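Local atomic coordinates of beta-lactamase-related domain-containing protein (Bacteroides dorei DSM 17855, PDB entry 5TGF), a protein that is of uncharacterised function but belongs to the beta-lactamase-related family, is probably a hydrolase and can bind calcium. Residues A[267-272]-A[282-287]. Residues are numbered along the deposited sequence; the frame is centred on the assembly and turned at random.
Sequences LGEWRE and YQISSP
Glu272 reaches across to the neighbouring strand and bonds it through both carboxylate oxygens. Its CG stands anti to the carbonyl carbon (chi1 -67°) and the chain runs on extended, so that OE2 takes a hydrogen bond from OG of Ser285 at 2.6 Å, the hydroxyl lying well above the carboxylate plane. OE1 accepts from NE2 of Gln283 at 2.9 Å, met nearly along the C-O axis although the amide is turned 60° against the carboxylate. Tyr252 OH bonds OE2 and Tyr293 OH bonds OE1 as well, so each oxygen of this buried acid has two partners, which would be expected to favour the charged form. Asn297 bonds OE1 of Gln283, which would tend to fix the rotation of the amide that Glu272 uses.

Behind these side chains the backbones pair antiparallel. Trp270 and Ser285 form a hydrogen-bonded pair, Trp270 N to Ser285 O at 2.8 Å and Ser285 N to Trp270 O at 3.0 Å; Arg271 and Ile284 follow as a non-hydrogen-bonded pair. Glu272 N adds a weak bond to Gln283 O (2.9 Å). Two residues past the end of the second strand, CD of Pro287 packs against CD1 of Trp270 at 3.4 Å. One water, in the plane of the indole, accepts from Trp270 NE1 and donates to Pro287 O. On the face opposite Trp270 and Ser285, CG2 of Ile284 lies 3.6 Å from OE1 of Glu269.

The hairpin forms one border of the six-stranded antiparallel sheet, strand 270-274 outermost and 281-285 next to 293-297, with a classic bulge where Tyr282 and Gln283 face Leu273. Trp270 touches the SxxK-type residues, a probable active-site pattern in this family, and helix 252-257 packs on its side, whereas helices 60-74 and 231-238 cover Glu269 and Ile284.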
ATOM      1  N   LEU A 267      -3.411  -8.292  -0.614  1.00 12.40           N
ATOM      2  CA  LEU A 267      -2.338  -8.035  -1.583  1.00 12.60           C
ATOM      3  C   LEU A 267      -1.934  -6.575  -1.539  1.00 13.03           C
ATOM      4  O   LEU A 267      -2.715  -5.671  -1.889  1.00 13.35           O
ATOM      5  CB  LEU A 267      -2.776  -8.400  -3.001  1.00 14.05           C
ATOM      6  CG  LEU A 267      -3.319  -9.825  -3.163  1.00 14.02           C
ATOM      7  CD1 LEU A 267      -3.838 -10.030  -4.586  1.00 15.68           C
ATOM      8  CD2 LEU A 267      -2.254 -10.865  -2.881  1.00 15.14           C
ATOM      9  N   GLY A 268      -0.784  -6.307  -0.941  1.00 12.17           N
ATOM     10  CA  GLY A 268      -0.300  -4.925  -0.775  1.00 12.66           C
ATOM     11  C   GLY A 268      -1.161  -3.974   0.055  1.00 12.65           C
ATOM     12  O   GLY A 268      -1.115  -2.790  -0.163  1.00 11.60           O
ATOM     13  N   GLU A 269      -1.951  -4.501   0.985  1.00 11.90           N
ATOM     14  CA  GLU A 269      -2.859  -3.706   1.774  1.00 12.76           C
ATOM     15  C   GLU A 269      -3.196  -4.433   3.079  1.00 11.74           C
ATOM     16  O   GLU A 269      -3.303  -5.696   3.109  1.00 12.65           O
ATOM     17  CB  GLU A 269      -4.136  -3.416   0.984  1.00 12.84           C
ATOM     18  CG  GLU A 269      -4.928  -4.659   0.556  1.00 13.69           C
ATOM     19  CD  GLU A 269      -5.678  -4.446  -0.773  1.00 15.21           C
ATOM     20  OE1 GLU A 269      -6.917  -4.229  -0.762  1.00 15.52           O
ATOM     21  OE2 GLU A 269      -5.004  -4.409  -1.853  1.00 17.48           O
ATOM     22  N   TRP A 270      -3.369  -3.653   4.143  1.00 11.01           N
ATOM     23  CA  TRP A 270      -3.754  -4.182   5.449  1.00 11.16           C
ATOM     24  C   TRP A 270      -5.261  -4.317   5.546  1.00 11.97           C
ATOM     25  O   TRP A 270      -6.034  -3.408   5.135  1.00 12.68           O
ATOM     26  CB  TRP A 270      -3.283  -3.260   6.605  1.00 11.42           C
ATOM     27  CG  TRP A 270      -1.785  -3.071   6.718  1.00 11.79           C
ATOM     28  CD1 TRP A 270      -1.021  -2.090   6.123  1.00 11.98           C
ATOM     29  CD2 TRP A 270      -0.884  -3.843   7.505  1.00 11.19           C
ATOM     30  NE1 TRP A 270       0.297  -2.274   6.429  1.00 13.13           N
ATOM     31  CE2 TRP A 270       0.407  -3.337   7.283  1.00 11.61           C
ATOM     32  CE3 TRP A 270      -1.031  -4.999   8.300  1.00 11.65           C
ATOM     33  CZ2 TRP A 270       1.541  -3.911   7.850  1.00 12.29           C
ATOM     34  CZ3 TRP A 270       0.114  -5.548   8.895  1.00 11.57           C
ATOM     35  CH2 TRP A 270       1.363  -5.014   8.670  1.00 11.97           C
ATOM     36  N   ARG A 271      -5.673  -5.439   6.113  1.00 12.19           N
ATOM     37  CA  ARG A 271      -7.033  -5.688   6.549  1.00 13.51           C
ATOM     38  C   ARG A 271      -7.210  -5.250   7.997  1.00 13.02           C
ATOM     39  O   ARG A 271      -6.916  -5.988   8.919  1.00 13.35           O
ATOM     40  CB  ARG A 271      -7.360  -7.167   6.342  1.00 13.96           C
ATOM     41  CG  ARG A 271      -7.307  -7.600   4.870  1.00 14.31           C
ATOM     42  CD  ARG A 271      -7.440  -9.106   4.618  1.00 17.87           C
ATOM     43  NE  ARG A 271      -8.234  -9.830   5.621  1.00 20.96           N
ATOM     44  CZ  ARG A 271      -9.454 -10.331   5.475  1.00 20.97           C
ATOM     45  NH1 ARG A 271     -10.189 -10.135   4.390  1.00 20.90           N
ATOM     46  NH2 ARG A 271      -9.965 -10.986   6.480  1.00 29.38           N
ATOM     47  N   GLU A 272      -7.511  -3.969   8.197  1.00 13.07           N
ATOM     48  CA  GLU A 272      -7.465  -3.380   9.541  1.00 11.87           C
ATOM     49  C   GLU A 272      -8.662  -3.837  10.398  1.00 13.12           C
ATOM     50  O   GLU A 272      -8.495  -4.132  11.575  1.00 14.08           O
ATOM     51  CB  GLU A 272      -7.467  -1.854   9.497  1.00 12.64           C
ATOM     52  CG  GLU A 272      -6.206  -1.250   8.904  1.00 13.71           C
ATOM     53  CD  GLU A 272      -6.146   0.266   9.067  1.00 16.04           C
ATOM     54  OE1 GLU A 272      -7.199   0.914   9.136  1.00 19.40           O
ATOM     55  OE2 GLU A 272      -5.038   0.807   9.030  1.00 17.21           O
ATOM     56  N   TYR A 282     -13.727  -4.876   6.251  1.00 16.78           N
ATOM     57  CA  TYR A 282     -14.522  -3.685   5.984  1.00 15.18           C
ATOM     58  C   TYR A 282     -13.761  -2.389   6.228  1.00 14.86           C
ATOM     59  O   TYR A 282     -14.228  -1.304   5.863  1.00 15.53           O
ATOM     60  CB  TYR A 282     -15.836  -3.744   6.786  1.00 15.20           C
ATOM     61  CG  TYR A 282     -15.730  -3.673   8.282  1.00 16.09           C
ATOM     62  CD1 TYR A 282     -15.614  -2.459   8.938  1.00 16.63           C
ATOM     63  CD2 TYR A 282     -15.809  -4.824   9.056  1.00 18.64           C
ATOM     64  CE1 TYR A 282     -15.526  -2.387  10.315  1.00 16.73           C
ATOM     65  CE2 TYR A 282     -15.713  -4.765  10.444  1.00 18.04           C
ATOM     66  CZ  TYR A 282     -15.598  -3.533  11.061  1.00 17.97           C
ATOM     67  OH  TYR A 282     -15.506  -3.437  12.413  1.00 16.95           O
ATOM     68  N   GLN A 283     -12.561  -2.487   6.762  1.00 13.63           N
ATOM     69  CA  GLN A 283     -11.613  -1.353   6.691  1.00 13.30           C
ATOM     70  C   GLN A 283     -10.261  -1.856   6.195  1.00 14.76           C
ATOM     71  O   GLN A 283      -9.698  -2.818   6.744  1.00 16.37           O
ATOM     72  CB  GLN A 283     -11.479  -0.649   8.033  1.00 13.23           C
ATOM     73  CG  GLN A 283     -10.728   0.688   7.925  1.00 14.24           C
ATOM     74  CD  GLN A 283     -10.857   1.554   9.170  1.00 13.66           C
ATOM     75  OE1 GLN A 283     -11.830   2.281   9.312  1.00 15.77           O
ATOM     76  NE2 GLN A 283      -9.869   1.479  10.070  1.00 14.58           N
ATOM     77  N   ILE A 284      -9.798  -1.245   5.123  1.00 15.09           N
ATOM     78  CA  ILE A 284      -8.553  -1.594   4.462  1.00 14.24           C
ATOM     79  C   ILE A 284      -7.692  -0.302   4.308  1.00 14.54           C
ATOM     80  O   ILE A 284      -8.204   0.814   4.095  1.00 12.16           O
ATOM     81  CB  ILE A 284      -8.870  -2.183   3.068  1.00 18.25           C
ATOM     82  CG1 ILE A 284      -9.594  -3.542   3.210  1.00 21.29           C
ATOM     83  CG2 ILE A 284      -7.605  -2.379   2.233  1.00 18.63           C
ATOM     84  CD1 ILE A 284     -10.450  -3.851   2.022  1.00 30.62           C
ATOM     85  N   SER A 285      -6.376  -0.462   4.433  1.00 12.84           N
ATOM     86  CA  SER A 285      -5.459   0.663   4.368  1.00 12.70           C
ATOM     87  C   SER A 285      -4.096   0.255   3.857  1.00 13.09           C
ATOM     88  O   SER A 285      -3.784  -0.943   3.717  1.00 13.29           O
ATOM     89  CB  SER A 285      -5.293   1.249   5.760  1.00 13.47           C
ATOM     90  OG  SER A 285      -4.432   0.382   6.492  1.00 15.18           O
ATOM     91  N   SER A 286      -3.270   1.267   3.561  1.00 14.06           N
ATOM     92  CA  SER A 286      -1.850   1.067   3.231  1.00 12.56           C
ATOM     93  C   SER A 286      -0.983   2.231   3.803  1.00 12.39           C
ATOM     94  O   SER A 286      -0.492   3.080   3.054  1.00 13.52           O
ATOM     95  CB  SER A 286      -1.674   0.930   1.726  1.00 12.65           C
ATOM     96  OG  SER A 286      -0.411   0.333   1.393  1.00 12.57           O
ATOM     97  N   PRO A 287      -0.797   2.283   5.147  1.00 11.93           N
ATOM     98  CA  PRO A 287      -0.071   3.403   5.724  1.00 11.50           C
ATOM     99  C   PRO A 287       1.402   3.377   5.364  1.00 11.72           C
ATOM    100  O   PRO A 287       1.970   2.312   5.220  1.00 11.20           O
ATOM    101  CB  PRO A 287      -0.230   3.213   7.237  1.00 13.23           C
ATOM    102  CG  PRO A 287      -1.253   2.151   7.392  1.00 12.71           C
ATOM    103  CD  PRO A 287      -1.164   1.296   6.162  1.00 13.17           C
TER
HETATM  104  O   HOH W   1       2.034  -0.536   4.900  1.00 14.04           O